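Local coordinates for protein HP0958 (Helicobacter pylori, PDB 3NA7) that probably acts as a chaperone and post-transcriptional regulator in flagellar biogenesis, combining a long coiled-coil hairpin with a zinc-ribbon domain, at residues 162-165 / 166-169; 178-181 / 182-185; 212-215 / 216-220. All coordinates share one frame; numbering follows the deposited sequence.

Contact 1. Residues 162-165 / 166-169; sequences IFKK and KEDL
Ile162 through Leu169 form two turns of one continuous alpha-helix, in which the amides of Lys166, Glu167, Asp168 and Leu169 bond to the carbonyls of Ile162, Phe163, Lys164 and Lys165. Among these i to i+4 bonds, Lys166 N lies 2.9 Å from Ile162 O. The longest joins Asp168 N to Lys164 O at 3.2 Å.

Two aliphatic stems meet the Phe163 ring obliquely. Its CE2 lies 3.7 Å from Glu167 CG, and its CE1 is 4.1 Å from Lys166 CD. With CG trans to the main-chain nitrogen (chi1 -168°), Phe163 lies at about a right angle to the Glu167 chain, and its ring is turned 48° from the carboxylate plane. Lys164 bends at chi2, bringing CD to 3.8 Å from Glu167 OE1, while its NZ stays 4.1 Å from Asp168 OD1. At that spacing any attraction between the opposite charges is probably modest. Leu169 CD1 folds back over Lys165 O at 3.1 Å.

The extended chain of Lys166 carries NZ to a salt bridge with Asp17 of helix 4-22. On that helix, Ile162 packs against Leu16 and Ile20, and Leu169 against Glu12 and Leu16, joining the end of helix 91-171 to the N-terminal helix.

Contact 2. Residues 178-181 / 182-185; sequences YSFY and ERIR
Tyr178 and Glu182 meet one turn apart on helix 175-188, where Glu182 CG sits over one face of the tyrosine ring, 3.9 Å from its centroid. This is a CH-pi contact offset toward the ring's rim. The Glu182 chain then bends at chi2 (-70°), which swings the carboxylate toward Tyr181 and Arg185. OE2 approaches Tyr181 CE2 at 3.5 Å and uses its syn lone pair to accept a bond from Arg185 NH1 at 2.8 Å, close to the guanidinium plane. Arg185 CD also lies 3.5 Å from Tyr181 OH, and the guanidinium is turned only 12° from the plane of that ring.

This side is the tightly packed one: buried Tyr181 rests on Leu10, Ile13 and Ser14 of helix 4-22, and its hydroxyl is hydrogen-bonded to Asp17. The other side is more exposed. There Arg183 curls back, its NH2 coming close to Phe180 CE1 (3.1 Å) with the two planes 71° apart. Phe180 bridges from this arginine to buried Ile184, its CE2 3.9 Å from Ile184 CD1. The backbone bond from Ile184 N to Phe180 O is weak.

The salt bridge makes Glu182 the intrahelical counterion of Arg185. Long, weak ion pairs add Lys166 to Glu182 and Asp17 to Arg185. The two cations probably favour ionised carboxylates, which in turn offset the repulsion between Lys166 and Arg185.

Contact 3. Residues 212-215 / 216-220; sequences IYTE and VLTSG
Glu215 O takes two bonds from Ser219 at the C-terminal end of helix 210-218, one from the hydroxyl and one from the amide. Ser219 OG lies 2.5 Å from Glu215 O, a very short distance whose exact length is doubtful, and Ser219 N approaches the same oxygen at 3.2 Å from well above the carbonyl plane. The hydroxyl reaches back because OG stands between the main-chain nitrogen and carbonyl carbon (chi1 64°). Ser219 is the first residue to leave helical geometry, and its OG is also hydrogen-bonded to Asp221.

Upstream, the carbonyls of Ile212, Tyr213 and Thr214 accept the amides of Val216, Leu217 and Thr218. Thr218 N to Thr214 O is short, at 2.7 Å, while Leu217 N to Tyr213 O stretches to 3.3 Å. Thr214 OG1 bonds to Asp210 O in the preceding turn, and Asn209 OD1 takes the amide of Ile212.

On the exposed flank, Leu217 CG lies over one face of the Tyr213 ring, 4.2 Å from the centroid, in a CH-pi contact. On the buried side, Val216 CG2 approaches Ile212 CG2 at 4.4 Å, and Val216 also packs on Ile196.

Ser219 thus closes the helix of the zinc-ribbon domain through one carbonyl and ties it to Asp221, before strand 223-224. A single hydroxyl proton cannot fully serve both oxygens, so it is perhaps shared or the carboxylate protonated.

The three contacts follow one another along the chain, all toward the same end of the elongated molecule. Contact 1 lies near the end of helix 91-171, contact 2 on the next helix, 175-188, and contact 3 on helix 210-218 within the C4-type zinc ribbon. Contacts 1 and 2, with centres about 16 Å apart, meet through Lys166 and the Glu182–Arg185 pair, and both reach Asp17 of helix 4-22. Contact 3 is separate, its centre about 21 Å from that of contact 2 and about 30 Å from that of contact 1. The series thus passes from the coiled-coil hairpin to the domain whose zinc is held by Cys201, Cys204, Cys225 and Cys228.

Contact 1. Residues 162-165 / 166-169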
loop_
_atom_site.group_PDB
_atom_site.type_symbol
_atom_site.label_atom_id
_atom_site.label_comp_id
_atom_site.label_asym_id
_atom_site.label_seq_id
_atom_site.Cartn_x
_atom_site.Cartn_y
_atom_site.Cartn_z
ATOM N N ILE A 162 -24.977 -17.702 4.466
ATOM C CA ILE A 162 -24.178 -18.515 5.396
ATOM C C ILE A 162 -24.496 -18.123 6.868
ATOM O O ILE A 162 -24.798 -18.991 7.678
ATOM C CB ILE A 162 -22.661 -18.485 5.088
ATOM C CG1 ILE A 162 -22.377 -19.031 3.657
ATOM C CG2 ILE A 162 -21.893 -19.338 6.084
ATOM C CD1 ILE A 162 -21.011 -18.600 3.046
ATOM N N PHE A 163 -24.508 -16.829 7.183
ATOM C CA PHE A 163 -24.824 -16.396 8.538
ATOM C C PHE A 163 -26.229 -16.842 9.000
ATOM O O PHE A 163 -26.387 -17.335 10.105
ATOM C CB PHE A 163 -24.638 -14.883 8.720
ATOM C CG PHE A 163 -24.673 -14.462 10.156
ATOM C CD1 PHE A 163 -23.535 -14.585 10.960
ATOM C CD2 PHE A 163 -25.851 -13.986 10.721
ATOM C CE1 PHE A 163 -23.576 -14.223 12.301
ATOM C CE2 PHE A 163 -25.907 -13.613 12.069
ATOM C CZ PHE A 163 -24.772 -13.734 12.854
ATOM N N LYS A 164 -27.230 -16.673 8.145
ATOM C CA LYS A 164 -28.583 -17.174 8.417
ATOM C C LYS A 164 -28.577 -18.671 8.798
ATOM O O LYS A 164 -29.280 -19.071 9.726
ATOM C CB LYS A 164 -29.492 -16.883 7.216
ATOM C CG LYS A 164 -30.844 -17.569 7.209
ATOM C CD LYS A 164 -31.922 -16.778 7.946
ATOM C CE LYS A 164 -33.270 -17.477 7.820
ATOM N NZ LYS A 164 -33.978 -17.467 9.130
ATOM N N LYS A 165 -27.761 -19.471 8.105
ATOM C CA LYS A 165 -27.571 -20.902 8.422
ATOM C C LYS A 165 -26.931 -21.081 9.786
ATOM O O LYS A 165 -27.299 -21.986 10.531
ATOM C CB LYS A 165 -26.679 -21.611 7.382
ATOM C CG LYS A 165 -27.399 -22.139 6.123
ATOM C CD LYS A 165 -26.404 -22.713 5.074
ATOM C CE LYS A 165 -25.889 -24.128 5.423
ATOM N NZ LYS A 165 -24.855 -24.626 4.447
ATOM N N LYS A 166 -25.953 -20.228 10.091
ATOM C CA LYS A 166 -25.295 -20.237 11.385
ATOM C C LYS A 166 -26.313 -19.974 12.507
ATOM O O LYS A 166 -26.304 -20.680 13.524
ATOM C CB LYS A 166 -24.144 -19.224 11.439
ATOM C CG LYS A 166 -23.316 -19.306 12.729
ATOM C CD LYS A 166 -22.400 -18.088 12.936
ATOM C CE LYS A 166 -21.808 -18.147 14.331
ATOM N NZ LYS A 166 -20.598 -17.328 14.490
ATOM N N GLU A 167 -27.193 -18.989 12.303
ATOM C CA GLU A 167 -28.229 -18.662 13.277
ATOM C C GLU A 167 -29.026 -19.926 13.598
ATOM O O GLU A 167 -29.157 -20.299 14.767
ATOM C CB GLU A 167 -29.169 -17.570 12.756
ATOM C CG GLU A 167 -28.527 -16.193 12.578
ATOM C CD GLU A 167 -29.490 -15.143 12.037
ATOM O OE1 GLU A 167 -30.186 -15.401 11.033
ATOM O OE2 GLU A 167 -29.556 -14.049 12.619
ATOM N N ASP A 168 -29.521 -20.583 12.545
ATOM C CA ASP A 168 -30.300 -21.817 12.663
ATOM C C ASP A 168 -29.551 -22.883 13.439
ATOM O O ASP A 168 -30.113 -23.457 14.373
ATOM C CB ASP A 168 -30.708 -22.347 11.286
ATOM C CG ASP A 168 -31.705 -21.442 10.575
ATOM O OD1 ASP A 168 -32.394 -20.647 11.254
ATOM O OD2 ASP A 168 -31.808 -21.529 9.324
ATOM N N LEU A 169 -28.285 -23.118 13.094
ATOM C CA LEU A 169 -27.452 -24.069 13.855
ATOM C C LEU A 169 -27.197 -23.665 15.330
ATOM O O LEU A 169 -27.236 -24.510 16.226
ATOM C CB LEU A 169 -26.126 -24.353 13.144
ATOM C CG LEU A 169 -25.984 -25.317 11.938
ATOM C CD1 LEU A 169 -26.947 -25.060 10.746
ATOM C CD2 LEU A 169 -24.526 -25.321 11.448
#

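Contact 2. Residues 178-181 / 182-185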
loop_
_atom_site.group_PDB
_atom_site.type_symbol
_atom_site.label_atom_id
_atom_site.label_comp_id
_atom_site.label_asym_id
_atom_site.label_seq_id
_atom_site.Cartn_x
_atom_site.Cartn_y
_atom_site.Cartn_z
ATOM N N TYR A 178 -21.837 -23.326 22.877
ATOM C CA TYR A 178 -21.630 -22.242 21.955
ATOM C C TYR A 178 -20.668 -21.188 22.511
ATOM O O TYR A 178 -19.736 -20.763 21.813
ATOM C CB TYR A 178 -22.978 -21.628 21.682
ATOM C CG TYR A 178 -22.946 -20.356 20.913
ATOM C CD1 TYR A 178 -22.448 -20.293 19.612
ATOM C CD2 TYR A 178 -23.475 -19.209 21.475
ATOM C CE1 TYR A 178 -22.467 -19.092 18.906
ATOM C CE2 TYR A 178 -23.489 -18.041 20.812
ATOM C CZ TYR A 178 -22.991 -17.968 19.536
ATOM O OH TYR A 178 -23.056 -16.735 18.937
ATOM N N SER A 179 -20.886 -20.817 23.774
ATOM C CA SER A 179 -20.118 -19.779 24.458
ATOM C C SER A 179 -18.695 -20.188 24.721
ATOM O O SER A 179 -17.798 -19.352 24.791
ATOM C CB SER A 179 -20.771 -19.440 25.792
ATOM O OG SER A 179 -21.944 -18.700 25.553
ATOM N N PHE A 180 -18.503 -21.483 24.912
ATOM C CA PHE A 180 -17.189 -22.029 25.112
ATOM C C PHE A 180 -16.444 -21.886 23.786
ATOM O O PHE A 180 -15.286 -21.501 23.756
ATOM C CB PHE A 180 -17.322 -23.504 25.516
ATOM C CG PHE A 180 -16.086 -24.071 26.122
ATOM C CD1 PHE A 180 -15.781 -23.835 27.464
ATOM C CD2 PHE A 180 -15.209 -24.828 25.351
ATOM C CE1 PHE A 180 -14.608 -24.360 28.040
ATOM C CE2 PHE A 180 -14.035 -25.361 25.913
ATOM C CZ PHE A 180 -13.733 -25.123 27.260
ATOM N N TYR A 181 -17.142 -22.201 22.695
ATOM C CA TYR A 181 -16.677 -21.964 21.345
ATOM C C TYR A 181 -16.351 -20.475 21.117
ATOM O O TYR A 181 -15.204 -20.138 20.789
ATOM C CB TYR A 181 -17.715 -22.460 20.322
ATOM C CG TYR A 181 -17.382 -22.101 18.886
ATOM C CD1 TYR A 181 -16.238 -22.625 18.265
ATOM C CD2 TYR A 181 -18.206 -21.255 18.150
ATOM C CE1 TYR A 181 -15.915 -22.301 16.945
ATOM C CE2 TYR A 181 -17.895 -20.911 16.834
ATOM C CZ TYR A 181 -16.749 -21.443 16.238
ATOM O OH TYR A 181 -16.431 -21.128 14.942
ATOM N N GLU A 182 -17.328 -19.596 21.319
ATOM C CA GLU A 182 -17.093 -18.144 21.116
ATOM C C GLU A 182 -15.967 -17.554 21.967
ATOM O O GLU A 182 -15.180 -16.774 21.473
ATOM C CB GLU A 182 -18.375 -17.330 21.239
ATOM C CG GLU A 182 -19.381 -17.625 20.106
ATOM C CD GLU A 182 -18.931 -17.089 18.733
ATOM O OE1 GLU A 182 -18.418 -15.954 18.650
ATOM O OE2 GLU A 182 -19.104 -17.800 17.729
ATOM N N ARG A 183 -15.842 -17.965 23.221
ATOM C CA ARG A 183 -14.734 -17.458 24.047
ATOM C C ARG A 183 -13.362 -17.759 23.406
ATOM O O ARG A 183 -12.480 -16.902 23.369
ATOM C CB ARG A 183 -14.823 -18.032 25.462
ATOM C CG ARG A 183 -13.667 -17.634 26.403
ATOM C CD ARG A 183 -13.983 -18.044 27.860
ATOM N NE ARG A 183 -14.174 -19.492 27.986
ATOM C CZ ARG A 183 -14.520 -20.136 29.101
ATOM N NH1 ARG A 183 -14.735 -19.487 30.246
ATOM N NH2 ARG A 183 -14.651 -21.452 29.067
ATOM N N ILE A 184 -13.202 -18.970 22.875
ATOM C CA ILE A 184 -11.952 -19.335 22.208
ATOM C C ILE A 184 -11.791 -18.632 20.859
ATOM O O ILE A 184 -10.695 -18.192 20.494
ATOM C CB ILE A 184 -11.744 -20.883 22.160
ATOM C CG1 ILE A 184 -11.295 -21.365 23.552
ATOM C CG2 ILE A 184 -10.725 -21.264 21.063
ATOM C CD1 ILE A 184 -11.852 -22.718 24.036
ATOM N N ARG A 185 -12.891 -18.495 20.132
ATOM C CA ARG A 185 -12.863 -17.859 18.817
ATOM C C ARG A 185 -12.422 -16.375 18.852
ATOM O O ARG A 185 -11.774 -15.875 17.908
ATOM C CB ARG A 185 -14.221 -18.024 18.136
ATOM C CG ARG A 185 -14.276 -17.435 16.756
ATOM C CD ARG A 185 -15.495 -17.885 15.995
ATOM N NE ARG A 185 -15.789 -16.938 14.919
ATOM C CZ ARG A 185 -16.883 -16.181 14.827
ATOM N NH1 ARG A 185 -17.846 -16.246 15.739
ATOM N NH2 ARG A 185 -17.020 -15.370 13.787
#

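Contact 3. Residues 212-215 / 216-220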
loop_
_atom_site.group_PDB
_atom_site.type_symbol
_atom_site.label_atom_id
_atom_site.label_comp_id
_atom_site.label_asym_id
_atom_site.label_seq_id
_atom_site.Cartn_x
_atom_site.Cartn_y
_atom_site.Cartn_z
ATOM N N ILE A 212 -3.414 -37.343 27.633
ATOM C CA ILE A 212 -4.338 -36.481 26.896
ATOM C C ILE A 212 -4.670 -37.051 25.517
ATOM O O ILE A 212 -5.840 -37.051 25.095
ATOM C CB ILE A 212 -3.826 -35.011 26.844
ATOM C CG1 ILE A 212 -4.156 -34.307 28.169
ATOM C CG2 ILE A 212 -4.440 -34.237 25.669
ATOM C CD1 ILE A 212 -2.999 -33.499 28.765
ATOM N N TYR A 213 -3.655 -37.558 24.821
ATOM C CA TYR A 213 -3.884 -38.142 23.501
ATOM C C TYR A 213 -4.873 -39.305 23.596
ATOM O O TYR A 213 -5.719 -39.488 22.721
ATOM C CB TYR A 213 -2.562 -38.572 22.844
ATOM C CG TYR A 213 -2.730 -39.282 21.512
ATOM C CD1 TYR A 213 -2.896 -40.671 21.456
ATOM C CD2 TYR A 213 -2.728 -38.573 20.312
ATOM C CE1 TYR A 213 -3.055 -41.333 20.241
ATOM C CE2 TYR A 213 -2.880 -39.226 19.092
ATOM C CZ TYR A 213 -3.045 -40.604 19.063
ATOM O OH TYR A 213 -3.197 -41.263 17.865
ATOM N N THR A 214 -4.765 -40.076 24.671
ATOM C CA THR A 214 -5.645 -41.218 24.898
ATOM C C THR A 214 -7.053 -40.710 25.190
ATOM O O THR A 214 -8.023 -41.216 24.628
ATOM C CB THR A 214 -5.132 -42.117 26.042
ATOM O OG1 THR A 214 -3.734 -42.369 25.860
ATOM C CG2 THR A 214 -5.866 -43.441 26.059
ATOM N N GLU A 215 -7.137 -39.674 26.027
ATOM C CA GLU A 215 -8.402 -39.061 26.422
ATOM C C GLU A 215 -9.193 -38.567 25.223
ATOM O O GLU A 215 -10.405 -38.741 25.171
ATOM C CB GLU A 215 -8.161 -37.896 27.387
ATOM C CG GLU A 215 -9.000 -37.945 28.659
ATOM C CD GLU A 215 -8.309 -38.721 29.778
ATOM O OE1 GLU A 215 -7.366 -38.170 30.394
ATOM O OE2 GLU A 215 -8.710 -39.878 30.050
ATOM N N VAL A 216 -8.511 -37.952 24.262
ATOM C CA VAL A 216 -9.186 -37.457 23.067
ATOM C C VAL A 216 -9.716 -38.616 22.230
ATOM O O VAL A 216 -10.829 -38.544 21.711
ATOM C CB VAL A 216 -8.276 -36.561 22.195
ATOM C CG1 VAL A 216 -9.009 -36.113 20.927
ATOM C CG2 VAL A 216 -7.788 -35.349 22.982
ATOM N N LEU A 217 -8.928 -39.681 22.097
ATOM C CA LEU A 217 -9.325 -40.786 21.224
ATOM C C LEU A 217 -10.324 -41.726 21.886
ATOM O O LEU A 217 -11.296 -42.145 21.254
ATOM C CB LEU A 217 -8.117 -41.564 20.687
ATOM C CG LEU A 217 -6.981 -40.826 19.967
ATOM C CD1 LEU A 217 -6.428 -41.696 18.900
ATOM C CD2 LEU A 217 -7.400 -39.500 19.353
ATOM N N THR A 218 -10.091 -42.025 23.163
ATOM C CA THR A 218 -10.847 -43.057 23.869
ATOM C C THR A 218 -12.197 -42.567 24.408
ATOM O O THR A 218 -13.232 -43.185 24.143
ATOM C CB THR A 218 -10.000 -43.726 24.984
ATOM O OG1 THR A 218 -10.528 -45.024 25.279
ATOM C CG2 THR A 218 -9.955 -42.886 26.270
ATOM N N SER A 219 -12.186 -41.453 25.140
ATOM C CA SER A 219 -13.388 -40.975 25.826
ATOM C C SER A 219 -14.317 -40.177 24.899
ATOM O O SER A 219 -13.889 -39.648 23.868
ATOM C CB SER A 219 -13.032 -40.202 27.112
ATOM O OG SER A 219 -12.295 -39.019 26.849
ATOM N N GLY A 220 -15.595 -40.123 25.264
ATOM C CA GLY A 220 -16.624 -39.560 24.394
ATOM C C GLY A 220 -16.907 -38.106 24.688
ATOM O O GLY A 220 -18.054 -37.668 24.645
#